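Local atomic coordinates of nitrate regulatory protein (Klebsiella oxytoca, PDB entry 4AKK), a protein that senses nitrate and nitrite and, by binding the terminator site in the nasF operon leader RNA, brings about transcription antitermination of the nasFEDCBA operon. Residues 222-225 / 226-230; 300-303 / 304-308; 361-364 / 365-369. All coordinates share one frame; numbering follows the deposited sequence.

Interaction 1: residues 222-225 / 226-230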
# COMPACT_ATOMS: atom_id res chain seq x y z
N GLN A 222 7.05 1.34 23.37
CA GLN A 222 5.70 0.94 23.03
C GLN A 222 4.73 2.13 23.14
O GLN A 222 3.81 2.27 22.33
CB GLN A 222 5.22 -0.19 23.94
CG GLN A 222 6.01 -1.49 23.80
CD GLN A 222 5.50 -2.57 24.74
OE1 GLN A 222 4.46 -2.40 25.38
NE2 GLN A 222 6.21 -3.68 24.82
N LEU A 223 4.93 2.97 24.14
CA LEU A 223 4.05 4.11 24.33
C LEU A 223 4.24 5.08 23.18
O LEU A 223 3.29 5.47 22.50
CB LEU A 223 4.32 4.80 25.67
CG LEU A 223 3.58 6.11 25.92
CD1 LEU A 223 2.06 5.87 25.97
CD2 LEU A 223 4.06 6.73 27.23
N VAL A 224 5.49 5.47 22.97
CA VAL A 224 5.84 6.32 21.86
C VAL A 224 5.27 5.79 20.54
O VAL A 224 4.79 6.56 19.71
CB VAL A 224 7.38 6.43 21.74
CG1 VAL A 224 7.79 7.00 20.39
CG2 VAL A 224 7.92 7.28 22.89
N ASP A 225 5.34 4.47 20.34
CA ASP A 225 4.90 3.88 19.08
C ASP A 225 3.38 4.02 18.92
O ASP A 225 2.88 4.20 17.82
CB ASP A 225 5.30 2.39 18.99
CG ASP A 225 6.81 2.16 18.94
OD1 ASP A 225 7.58 3.07 18.51
OD2 ASP A 225 7.23 1.05 19.34
N ARG A 226 2.66 3.93 20.02
CA ARG A 226 1.21 4.08 20.00
C ARG A 226 0.85 5.52 19.69
O ARG A 226 -0.11 5.80 18.97
CB ARG A 226 0.59 3.67 21.34
CG ARG A 226 0.81 2.22 21.72
CD ARG A 226 0.67 1.33 20.51
NE ARG A 226 0.78 -0.09 20.81
CZ ARG A 226 1.93 -0.76 20.93
NH1 ARG A 226 3.09 -0.12 20.84
NH2 ARG A 226 1.91 -2.06 21.17
N ILE A 227 1.65 6.45 20.20
CA ILE A 227 1.38 7.87 19.97
C ILE A 227 1.69 8.29 18.52
O ILE A 227 0.87 8.93 17.87
CB ILE A 227 2.14 8.77 20.96
CG1 ILE A 227 1.61 8.53 22.38
CG2 ILE A 227 2.01 10.25 20.55
CD1 ILE A 227 2.62 8.84 23.50
N ASP A 228 2.86 7.92 18.02
CA ASP A 228 3.22 8.21 16.63
C ASP A 228 2.28 7.53 15.65
O ASP A 228 1.98 8.07 14.60
CB ASP A 228 4.65 7.78 16.35
CG ASP A 228 5.67 8.60 17.12
OD1 ASP A 228 5.34 9.73 17.53
OD2 ASP A 228 6.81 8.10 17.29
N GLY A 229 1.82 6.32 15.99
CA GLY A 229 0.94 5.58 15.11
C GLY A 229 -0.39 6.27 14.85
O GLY A 229 -1.00 6.09 13.79
N GLN A 230 -0.84 7.05 15.82
CA GLN A 230 -2.07 7.81 15.69
C GLN A 230 -2.03 8.80 14.52
O GLN A 230 -3.03 9.01 13.84
CB GLN A 230 -2.38 8.54 17.00
CG GLN A 230 -2.75 7.60 18.13
CD GLN A 230 -2.63 8.25 19.49
OE1 GLN A 230 -2.93 9.43 19.65
NE2 GLN A 230 -2.21 7.47 20.48
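Arg226 doubles back along its own helix until NH1 lies 2.9 Å from Gln222 O, the carbonyl that accepts the hydrogen bond from Arg226 N. The fold in the side chain comes at chi2 (-40°): CG is brought to 3.1 Å from Gln222 O, and the guanidinium runs back toward the preceding turn, with CB of Asp225 at its edge near the plane. NE gives a hydrogen bond to Gln201 OE1 of helix 180-212, which holds the guanidinium from outside 222-230. The side chains of Leu223 and Ile227 meet carbon to carbon, crossing at an angle with Leu223 CG 3.8 Å from Ile227 CD1. Next to them Val224 and Asp228 run side by side, and Val224 CG1, anti to the backbone N (chi1 165°), lies 3.4 Å from Asp228 OD2. Beneath them Asp228 N gives Val224 O an almost straight bond of 2.9 Å, N-H...O angle 178°. This part of helix 217-240 is packed on several sides: Leu223, Arg226 and Ile227 touch helix 180-212, Leu223, Val224 and Ile227 meet helix 257-267, and Val224 reaches Trp389 and Arg393 of helix 385-399 and, with Asp228, Met403 of helix 403-412.

Interaction 2: residues 300-303 / 304-308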
# COMPACT_ATOMS: atom_id res chain seq x y z
N LEU A 300 -19.90 9.93 12.39
CA LEU A 300 -19.44 9.38 11.13
C LEU A 300 -20.37 8.24 10.71
O LEU A 300 -20.73 8.12 9.54
CB LEU A 300 -18.00 8.87 11.24
CG LEU A 300 -16.94 9.89 11.67
CD1 LEU A 300 -15.56 9.21 11.71
CD2 LEU A 300 -16.95 11.10 10.73
N ILE A 301 -20.75 7.42 11.68
CA ILE A 301 -21.63 6.29 11.45
C ILE A 301 -23.04 6.74 11.00
O ILE A 301 -23.59 6.20 10.04
CB ILE A 301 -21.71 5.43 12.72
CG1 ILE A 301 -20.39 4.66 12.88
CG2 ILE A 301 -22.92 4.49 12.66
CD1 ILE A 301 -20.13 4.20 14.29
N VAL A 302 -23.60 7.72 11.70
CA VAL A 302 -24.87 8.31 11.30
C VAL A 302 -24.80 8.82 9.86
O VAL A 302 -25.66 8.50 9.04
CB VAL A 302 -25.28 9.46 12.24
CG1 VAL A 302 -26.46 10.25 11.65
CG2 VAL A 302 -25.63 8.91 13.60
N ASP A 303 -23.76 9.59 9.56
CA ASP A 303 -23.58 10.13 8.21
C ASP A 303 -23.42 9.04 7.16
O ASP A 303 -23.95 9.16 6.05
CB ASP A 303 -22.39 11.09 8.15
CG ASP A 303 -22.64 12.37 8.91
OD1 ASP A 303 -23.82 12.75 9.03
OD2 ASP A 303 -21.66 12.99 9.39
N LEU A 304 -22.69 7.98 7.50
CA LEU A 304 -22.50 6.90 6.55
C LEU A 304 -23.84 6.22 6.26
O LEU A 304 -24.13 5.87 5.11
CB LEU A 304 -21.48 5.89 7.08
CG LEU A 304 -21.46 4.50 6.45
CD1 LEU A 304 -21.12 4.54 4.98
CD2 LEU A 304 -20.48 3.58 7.18
N LEU A 305 -24.66 6.05 7.29
CA LEU A 305 -25.96 5.40 7.14
C LEU A 305 -26.94 6.25 6.33
O LEU A 305 -27.67 5.73 5.49
CB LEU A 305 -26.55 5.02 8.50
CG LEU A 305 -25.70 3.97 9.24
CD1 LEU A 305 -26.30 3.62 10.58
CD2 LEU A 305 -25.50 2.72 8.39
N ASN A 306 -26.94 7.55 6.58
CA ASN A 306 -27.77 8.47 5.80
C ASN A 306 -27.36 8.40 4.33
O ASN A 306 -28.21 8.29 3.44
CB ASN A 306 -27.64 9.91 6.31
CG ASN A 306 -28.29 10.12 7.67
OD1 ASN A 306 -29.15 9.34 8.09
ND2 ASN A 306 -27.89 11.18 8.36
N ALA A 307 -26.06 8.45 4.09
CA ALA A 307 -25.56 8.39 2.72
C ALA A 307 -25.95 7.06 2.06
O ALA A 307 -26.32 7.03 0.89
CB ALA A 307 -24.05 8.60 2.68
N ALA A 308 -25.88 5.97 2.82
CA ALA A 308 -26.30 4.67 2.31
C ALA A 308 -27.77 4.68 1.88
O ALA A 308 -28.12 4.21 0.80
CB ALA A 308 -26.05 3.58 3.34
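Leu305 lies over the carbonyl of Ile301, one turn back, and can be followed outward atom by atom. Its CB sits between two carbonyls of the preceding turn, 3.5 Å from Ile301 O and 3.6 Å from Val302 O. With chi1 at -64° the chain leans back toward the start of the helix, and CG comes to 3.2 Å from Ile301 O, the same oxygen that accepts the hydrogen bond from Leu305 N. At the tip, CD1 runs on past that oxygen to Ile301 CG2, 4.1 Å away; the two side chains point the same way, and this is a loose apolar touch. Val302 and Asn306 make a second parallel pair on the exposed side, where the amide nitrogen ND2 of Asn306 lies 3.7 Å from Val302 CG1. Below that pair Asn306 N bonds to Val302 O at 2.9 Å, with an N-H...O angle of 165°. The polar end of Asp303 is turned to another part of the chain, where OD2 accepts a hydrogen bond from Gln245 NE2. Asp303 and Ala307 also touch Arg185 of helix 180-212. Leu300 and Leu304 form the buried stripe, packed on Phe192 and Ile182 of that same helix, while Val302 and Asn306 are exposed, as in a helix at the edge of a helical bundle, here in the all-helical NIT nitrate receptor.

Interaction 3: residues 361-364 / 365-369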
# COMPACT_ATOMS: atom_id res chain seq x y z
N LYS A 361 8.27 -9.68 16.14
CA LYS A 361 9.21 -9.73 15.03
C LYS A 361 9.36 -8.33 14.43
O LYS A 361 10.47 -7.82 14.26
CB LYS A 361 8.73 -10.70 13.95
CG LYS A 361 8.81 -12.17 14.34
CD LYS A 361 8.06 -13.06 13.35
CE LYS A 361 8.59 -12.91 11.93
NZ LYS A 361 9.85 -13.66 11.70
N ASP A 362 8.22 -7.71 14.11
CA ASP A 362 8.24 -6.41 13.45
C ASP A 362 8.80 -5.35 14.38
O ASP A 362 9.59 -4.51 13.96
CB ASP A 362 6.85 -6.02 12.94
CG ASP A 362 6.41 -6.88 11.77
OD1 ASP A 362 7.28 -7.51 11.12
OD2 ASP A 362 5.19 -6.94 11.49
N ALA A 363 8.40 -5.41 15.65
CA ALA A 363 8.89 -4.46 16.64
C ALA A 363 10.40 -4.49 16.78
O ALA A 363 11.04 -3.44 16.95
CB ALA A 363 8.23 -4.73 18.00
N LEU A 364 10.97 -5.69 16.76
CA LEU A 364 12.41 -5.83 16.98
C LEU A 364 13.18 -5.52 15.70
O LEU A 364 14.28 -4.98 15.75
CB LEU A 364 12.74 -7.23 17.51
CG LEU A 364 12.12 -7.54 18.88
CD1 LEU A 364 12.48 -8.94 19.35
CD2 LEU A 364 12.54 -6.50 19.92
N GLU A 365 12.59 -5.86 14.56
CA GLU A 365 13.14 -5.38 13.29
C GLU A 365 13.30 -3.86 13.30
O GLU A 365 14.33 -3.32 12.87
CB GLU A 365 12.25 -5.81 12.13
CG GLU A 365 12.62 -7.15 11.53
CD GLU A 365 13.92 -7.08 10.74
OE1 GLU A 365 14.46 -5.96 10.54
OE2 GLU A 365 14.40 -8.16 10.31
N GLU A 366 12.28 -3.16 13.79
CA GLU A 366 12.29 -1.69 13.75
C GLU A 366 13.22 -1.13 14.80
O GLU A 366 13.85 -0.08 14.58
CB GLU A 366 10.87 -1.15 13.95
CG GLU A 366 9.91 -1.61 12.87
CD GLU A 366 8.53 -1.00 13.02
OE1 GLU A 366 8.28 -0.39 14.08
OE2 GLU A 366 7.71 -1.14 12.09
N ARG A 367 13.32 -1.81 15.94
CA ARG A 367 14.23 -1.36 16.97
C ARG A 367 15.68 -1.46 16.51
O ARG A 367 16.50 -0.62 16.86
CB ARG A 367 13.99 -2.12 18.27
CG ARG A 367 12.79 -1.58 19.00
CD ARG A 367 12.26 -2.52 20.04
NE ARG A 367 10.91 -2.15 20.43
CZ ARG A 367 10.32 -2.59 21.53
NH1 ARG A 367 10.98 -3.40 22.35
NH2 ARG A 367 9.07 -2.22 21.83
N LYS A 368 15.98 -2.47 15.70
CA LYS A 368 17.32 -2.64 15.14
C LYS A 368 17.69 -1.41 14.31
O LYS A 368 18.82 -0.90 14.38
CB LYS A 368 17.40 -3.89 14.26
CG LYS A 368 18.77 -4.07 13.59
CD LYS A 368 18.64 -4.47 12.13
CE LYS A 368 17.92 -5.79 11.97
NZ LYS A 368 18.23 -6.43 10.67
N LEU A 369 16.75 -0.95 13.51
CA LEU A 369 16.94 0.26 12.73
C LEU A 369 17.16 1.48 13.61
O LEU A 369 18.04 2.30 13.33
CB LEU A 369 15.76 0.48 11.81
CG LEU A 369 15.64 -0.64 10.79
CD1 LEU A 369 14.30 -0.58 10.05
CD2 LEU A 369 16.81 -0.58 9.82
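Arg367 lies back along helix 360-380 against Ala363, in the ANTAR RNA-binding part of the protein, and its NH1 makes a salt bridge to Glu218 OE1 on helix 217-240. That helix belongs to the NIT receptor, so this ion pair joins receptor and effector. Glu366 OE1 makes a second salt bridge, to NH2 of Arg402, just before helix 403-412. The strongest polar bonds thus tie this segment to other parts of the chain. Being paired, the Glu366 carboxylate is likely to stay ionised despite its burial. Backbone bonds of the alpha-helix come next: Glu365 N to Lys361 O is 2.9 Å with an N-H...O angle of 166°, and Arg367 N to Ala363 O is 3.0 Å. Within 365-369, Lys368 bends at chi2 and chi3, bringing NZ to 3.8 Å from Glu365 OE1, a long salt bridge.

The packing lies around these bonds. Glu366 CG sits 3.1 Å from Asp362 O, and from there the extended chain carries the carboxylate toward Arg402. Its neighbours are Gln356 of helix 341-358, which Asp362 also touches, and Val404 of helix 403-412. Arg367 is extended from CG to NE (chi2 163°, chi3 -163°), and its CG and CD pass close over Ala363 O. The methyl of Ala363 then lies over one face of the guanidinium, CB being 4.4 Å from NE, while Gln221 and Gln222 of helix 217-240 also touch this side chain. Leu364, on the exposed side, slants across the aliphatic part of the arginine, its CD2 4.0 Å from Arg367 CD.

In the fold
Interaction 1 is the buried one, its centre about 11 Å from the centre of the chain; interaction 2 is partly buried and interaction 3 lies at the surface, their centres about 20 Å from it. All three are short continuous runs within one alpha-helix. Interactions 1 and 2 share the NIT receptor and both pack on helix 180-212, yet their nearest atoms are about 13 Å apart. Interaction 1 mixes aliphatic contacts with polar groups such as Arg226 and the buried Asp228, interaction 2 is mostly aliphatic, and interaction 3 is rich in charge. Interactions 1 and 3 touch, Gln222 CG lying 3.7 Å from Arg367 NH2, and so join NIT to ANTAR.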